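Local atomic coordinates of TarM (Staphylococcus aureus subsp. aureus 21178, PDB entry 4X7R), a protein that belongs to the GT-B-fold glycosyltransferases of group 1 and holds uridine-5'-diphosphate among its ligands. Residues 428-440 and 465-478. The protein carries 1 engineered substitution. Residues are numbered along the deposited sequence; the frame is centred on the assembly and turned at random.
Sequences PSDFIEDNKNGYL and EFGSKARENIIEKY
Phe466 meets Tyr439 in a T-shaped stack: the Phe466 edge points at the tyrosine face, with ring planes 68° apart and centroids separated by 5.2 Å. Atom CE2 of Phe466 makes the approach, lying 3.5 Å from Tyr439 CZ and displaced toward the rim of that ring. One face of Phe466 lies against the backbone of Lys436 and Asn437, while Asn435 OD1 sits at its edge. The backbones come within 4.0 Å between Asn437 CA and Phe466 CA, and Asn437 CA makes a CA-H...O contact of 3.4 Å with the Phe466 carbonyl O.

Further along, two amides converge on one carbonyl. Asn437 CG stands between its own backbone N and carbonyl carbon (chi1 70°); this directs ND2 back to Phe431 O, 3.2 Å away and in the carbonyl plane, while OD1 accepts from Glu433 N, which lies above the amide carbonyl plane. Asn473 ND2 reaches the same Phe431 O at 2.7 Å, but the bond is weak because its N-H is bent to 124°. The Asn473 amide is gripped from its other end as well, since Lys477 NZ donates to OD1 at 2.8 Å; together the two bonds should set its rotation.

At the helix end, Tyr478 crosses Phe431 at about a right angle, placing its OH at the phenylalanine edge, 3.5 Å from CD2. A water links that hydroxyl to Asp430 OD2, and Ile474 CD1 packs on Phe431 CB.

The contact sets helix 460-477 and Tyr478 against the short helix 428-431 and the loop leading into 438-441, an outermost strand of the six-stranded parallel, Rossmann-like sheet in one half of the GT-B fold. This is packing at the sheet's edge, where helix 446-457 touches both Tyr439 and Phe466, and helix 407-414 packs on Phe431 and Ala470.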
# COMPACT_ATOMS: atom_id res chain seq x y z
N PRO A 428 19.18 2.64 -7.42
CA PRO A 428 19.71 2.42 -8.78
C PRO A 428 21.18 2.05 -8.93
O PRO A 428 21.46 1.06 -9.59
CB PRO A 428 19.31 3.69 -9.54
CG PRO A 428 18.09 4.13 -8.87
CD PRO A 428 18.27 3.80 -7.41
N SER A 429 22.10 2.78 -8.27
CA SER A 429 23.56 2.51 -8.39
C SER A 429 24.00 1.22 -7.71
O SER A 429 25.12 0.78 -7.93
CB SER A 429 24.38 3.71 -7.93
OG SER A 429 24.07 4.00 -6.58
N ASP A 430 23.14 0.61 -6.90
CA ASP A 430 23.47 -0.68 -6.28
C ASP A 430 23.42 -1.76 -7.34
O ASP A 430 24.25 -2.68 -7.31
CB ASP A 430 22.45 -1.04 -5.20
CG ASP A 430 22.70 -0.43 -3.86
OD1 ASP A 430 23.53 0.50 -3.77
OD2 ASP A 430 22.13 -0.91 -2.88
N PHE A 431 22.43 -1.69 -8.25
CA PHE A 431 22.25 -2.76 -9.23
C PHE A 431 22.49 -2.41 -10.68
O PHE A 431 22.76 -3.31 -11.48
CB PHE A 431 20.90 -3.47 -8.99
CG PHE A 431 19.73 -2.54 -8.80
CD1 PHE A 431 19.13 -1.92 -9.89
CD2 PHE A 431 19.22 -2.29 -7.54
CE1 PHE A 431 18.06 -1.04 -9.72
CE2 PHE A 431 18.16 -1.41 -7.36
CZ PHE A 431 17.58 -0.79 -8.46
N ILE A 432 22.40 -1.12 -11.05
CA ILE A 432 22.67 -0.74 -12.44
C ILE A 432 24.18 -0.53 -12.58
O ILE A 432 24.76 0.20 -11.77
CB ILE A 432 21.84 0.49 -12.93
CG1 ILE A 432 20.31 0.22 -12.82
CG2 ILE A 432 22.26 0.91 -14.36
CD1 ILE A 432 19.43 1.47 -13.06
N GLU A 433 24.81 -1.18 -13.59
CA GLU A 433 26.22 -1.03 -13.91
C GLU A 433 26.22 -0.25 -15.21
O GLU A 433 25.87 -0.79 -16.27
CB GLU A 433 26.93 -2.39 -14.05
CG GLU A 433 26.98 -3.15 -12.72
CD GLU A 433 27.90 -4.36 -12.63
OE1 GLU A 433 27.99 -5.12 -13.62
OE2 GLU A 433 28.47 -4.58 -11.54
N ASP A 434 26.45 1.07 -15.10
CA ASP A 434 26.40 2.03 -16.19
C ASP A 434 27.16 1.55 -17.40
O ASP A 434 28.31 1.15 -17.27
CB ASP A 434 26.90 3.42 -15.77
CG ASP A 434 26.73 4.45 -16.87
OD1 ASP A 434 25.59 4.87 -17.12
OD2 ASP A 434 27.74 4.79 -17.53
N ASN A 435 26.48 1.57 -18.57
CA ASN A 435 26.99 1.16 -19.87
C ASN A 435 27.35 -0.34 -19.94
O ASN A 435 28.02 -0.78 -20.88
CB ASN A 435 28.15 2.09 -20.29
CG ASN A 435 28.44 2.14 -21.76
OD1 ASN A 435 27.55 2.06 -22.62
ND2 ASN A 435 29.72 2.30 -22.08
N LYS A 436 26.84 -1.15 -18.99
CA LYS A 436 27.07 -2.60 -18.97
C LYS A 436 25.73 -3.36 -18.90
O LYS A 436 25.53 -4.30 -19.66
CB LYS A 436 28.03 -3.00 -17.83
CG LYS A 436 28.26 -4.51 -17.73
CD LYS A 436 29.30 -4.87 -16.69
CE LYS A 436 29.43 -6.37 -16.53
NZ LYS A 436 30.42 -6.71 -15.46
N ASN A 437 24.80 -2.93 -18.02
CA ASN A 437 23.50 -3.59 -17.91
C ASN A 437 22.33 -2.59 -17.96
O ASN A 437 21.17 -2.96 -17.78
CB ASN A 437 23.47 -4.48 -16.67
CG ASN A 437 23.46 -3.76 -15.34
OD1 ASN A 437 23.03 -2.61 -15.23
ND2 ASN A 437 23.81 -4.47 -14.28
N GLY A 438 22.67 -1.33 -18.21
CA GLY A 438 21.75 -0.20 -18.29
C GLY A 438 22.50 1.12 -18.17
O GLY A 438 23.74 1.16 -18.29
N TYR A 439 21.76 2.21 -17.91
CA TYR A 439 22.35 3.54 -17.77
C TYR A 439 21.90 4.26 -16.51
O TYR A 439 20.70 4.25 -16.19
CB TYR A 439 22.08 4.41 -19.00
CG TYR A 439 22.74 3.96 -20.28
CD1 TYR A 439 24.13 3.98 -20.42
CD2 TYR A 439 21.99 3.58 -21.39
CE1 TYR A 439 24.75 3.58 -21.61
CE2 TYR A 439 22.60 3.22 -22.60
CZ TYR A 439 23.98 3.20 -22.69
OH TYR A 439 24.56 2.80 -23.87
N LEU A 440 22.87 4.88 -15.82
CA LEU A 440 22.67 5.73 -14.64
C LEU A 440 22.81 7.16 -15.14
O LEU A 440 23.89 7.56 -15.61
CB LEU A 440 23.70 5.45 -13.54
CG LEU A 440 23.45 4.22 -12.69
CD1 LEU A 440 24.65 3.90 -11.82
CD2 LEU A 440 22.16 4.37 -11.85
N GLU A 465 21.92 -7.36 -24.89
CA GLU A 465 23.17 -7.54 -24.16
C GLU A 465 23.04 -6.97 -22.75
O GLU A 465 23.43 -7.63 -21.78
CB GLU A 465 24.29 -6.83 -24.91
CG GLU A 465 25.68 -6.84 -24.29
CD GLU A 465 26.66 -6.01 -25.10
OE1 GLU A 465 26.89 -6.33 -26.29
OE2 GLU A 465 27.17 -4.99 -24.56
N PHE A 466 22.50 -5.73 -22.66
CA PHE A 466 22.29 -5.01 -21.40
C PHE A 466 21.33 -5.78 -20.52
O PHE A 466 21.65 -6.04 -19.37
CB PHE A 466 21.80 -3.57 -21.66
CG PHE A 466 22.87 -2.51 -21.86
CD1 PHE A 466 24.15 -2.85 -22.29
CD2 PHE A 466 22.57 -1.16 -21.68
CE1 PHE A 466 25.12 -1.86 -22.48
CE2 PHE A 466 23.54 -0.18 -21.89
CZ PHE A 466 24.81 -0.53 -22.30
N GLY A 467 20.21 -6.20 -21.11
CA GLY A 467 19.17 -6.97 -20.43
C GLY A 467 19.66 -8.29 -19.87
O GLY A 467 19.37 -8.62 -18.72
N SER A 468 20.45 -9.02 -20.67
CA SER A 468 21.05 -10.31 -20.30
C SER A 468 21.98 -10.15 -19.08
O SER A 468 21.86 -10.90 -18.12
CB SER A 468 21.79 -10.92 -21.49
OG SER A 468 20.99 -11.82 -22.25
N LYS A 469 22.87 -9.13 -19.10
CA LYS A 469 23.78 -8.80 -18.01
C LYS A 469 22.99 -8.34 -16.76
O LYS A 469 23.38 -8.64 -15.64
CB LYS A 469 24.77 -7.71 -18.44
CG LYS A 469 25.90 -8.19 -19.36
CD LYS A 469 27.12 -8.62 -18.55
CE LYS A 469 27.94 -9.69 -19.24
NZ LYS A 469 28.84 -10.40 -18.28
N ALA A 470 21.85 -7.62 -16.98
CA ALA A 470 20.96 -7.12 -15.92
C ALA A 470 20.40 -8.23 -15.04
O ALA A 470 20.52 -8.14 -13.82
CB ALA A 470 19.85 -6.26 -16.50
N ARG A 471 19.84 -9.30 -15.66
CA ARG A 471 19.25 -10.46 -14.95
C ARG A 471 20.36 -11.19 -14.17
O ARG A 471 20.18 -11.50 -13.00
CB ARG A 471 18.50 -11.40 -15.92
CG ARG A 471 18.48 -12.87 -15.52
CD ARG A 471 17.67 -13.75 -16.45
NE ARG A 471 16.27 -13.67 -16.07
CZ ARG A 471 15.63 -14.59 -15.35
NH1 ARG A 471 16.22 -15.73 -15.03
NH2 ARG A 471 14.37 -14.38 -14.99
N GLU A 472 21.51 -11.40 -14.84
CA GLU A 472 22.72 -12.00 -14.29
C GLU A 472 23.18 -11.26 -13.03
O GLU A 472 23.53 -11.91 -12.04
CB GLU A 472 23.82 -11.92 -15.34
CG GLU A 472 24.46 -13.23 -15.70
CD GLU A 472 25.38 -13.14 -16.90
OE1 GLU A 472 26.39 -12.39 -16.83
OE2 GLU A 472 25.09 -13.81 -17.91
N ASN A 473 23.17 -9.90 -13.06
CA ASN A 473 23.58 -9.06 -11.93
C ASN A 473 22.63 -9.18 -10.77
O ASN A 473 23.08 -9.20 -9.63
CB ASN A 473 23.74 -7.58 -12.34
CG ASN A 473 24.58 -6.79 -11.36
OD1 ASN A 473 25.65 -7.22 -10.91
ND2 ASN A 473 24.13 -5.61 -10.99
N ILE A 474 21.31 -9.30 -11.03
CA ILE A 474 20.30 -9.44 -9.97
C ILE A 474 20.44 -10.80 -9.28
O ILE A 474 20.46 -10.88 -8.05
CB ILE A 474 18.83 -9.14 -10.43
CG1 ILE A 474 18.69 -7.71 -11.04
CG2 ILE A 474 17.81 -9.38 -9.31
CD1 ILE A 474 19.23 -6.51 -10.21
N ILE A 475 20.56 -11.87 -10.09
CA ILE A 475 20.71 -13.25 -9.61
C ILE A 475 21.94 -13.31 -8.69
O ILE A 475 21.83 -13.75 -7.56
CB ILE A 475 20.79 -14.25 -10.80
CG1 ILE A 475 19.39 -14.45 -11.42
CG2 ILE A 475 21.41 -15.60 -10.38
CD1 ILE A 475 19.39 -15.17 -12.79
N GLU A 476 23.06 -12.76 -9.14
CA GLU A 476 24.28 -12.78 -8.37
C GLU A 476 24.25 -12.00 -7.05
O GLU A 476 24.73 -12.52 -6.03
CB GLU A 476 25.43 -12.32 -9.23
CG GLU A 476 26.76 -12.56 -8.57
CD GLU A 476 27.92 -11.96 -9.33
OE1 GLU A 476 27.86 -11.92 -10.58
OE2 GLU A 476 28.90 -11.54 -8.67
N LYS A 477 23.69 -10.80 -7.05
CA LYS A 477 23.76 -9.95 -5.87
C LYS A 477 22.58 -9.98 -4.91
O LYS A 477 22.72 -9.44 -3.81
CB LYS A 477 24.15 -8.52 -6.29
CG LYS A 477 25.52 -8.47 -7.00
CD LYS A 477 25.88 -7.05 -7.42
CE LYS A 477 27.33 -6.88 -7.81
NZ LYS A 477 27.69 -7.66 -9.02
N TYR A 478 21.45 -10.61 -5.29
CA TYR A 478 20.27 -10.65 -4.44
C TYR A 478 19.75 -12.07 -4.16
O TYR A 478 18.54 -12.33 -4.23
CB TYR A 478 19.17 -9.75 -5.05
CG TYR A 478 19.60 -8.32 -5.17
CD1 TYR A 478 19.50 -7.45 -4.09
CD2 TYR A 478 20.24 -7.85 -6.32
CE1 TYR A 478 19.98 -6.15 -4.15
CE2 TYR A 478 20.69 -6.54 -6.41
CZ TYR A 478 20.52 -5.68 -5.34
OH TYR A 478 20.99 -4.40 -5.41
O HOH W 1 20.48 -2.85 -3.29
O HOH W 2 25.93 -4.12 -9.40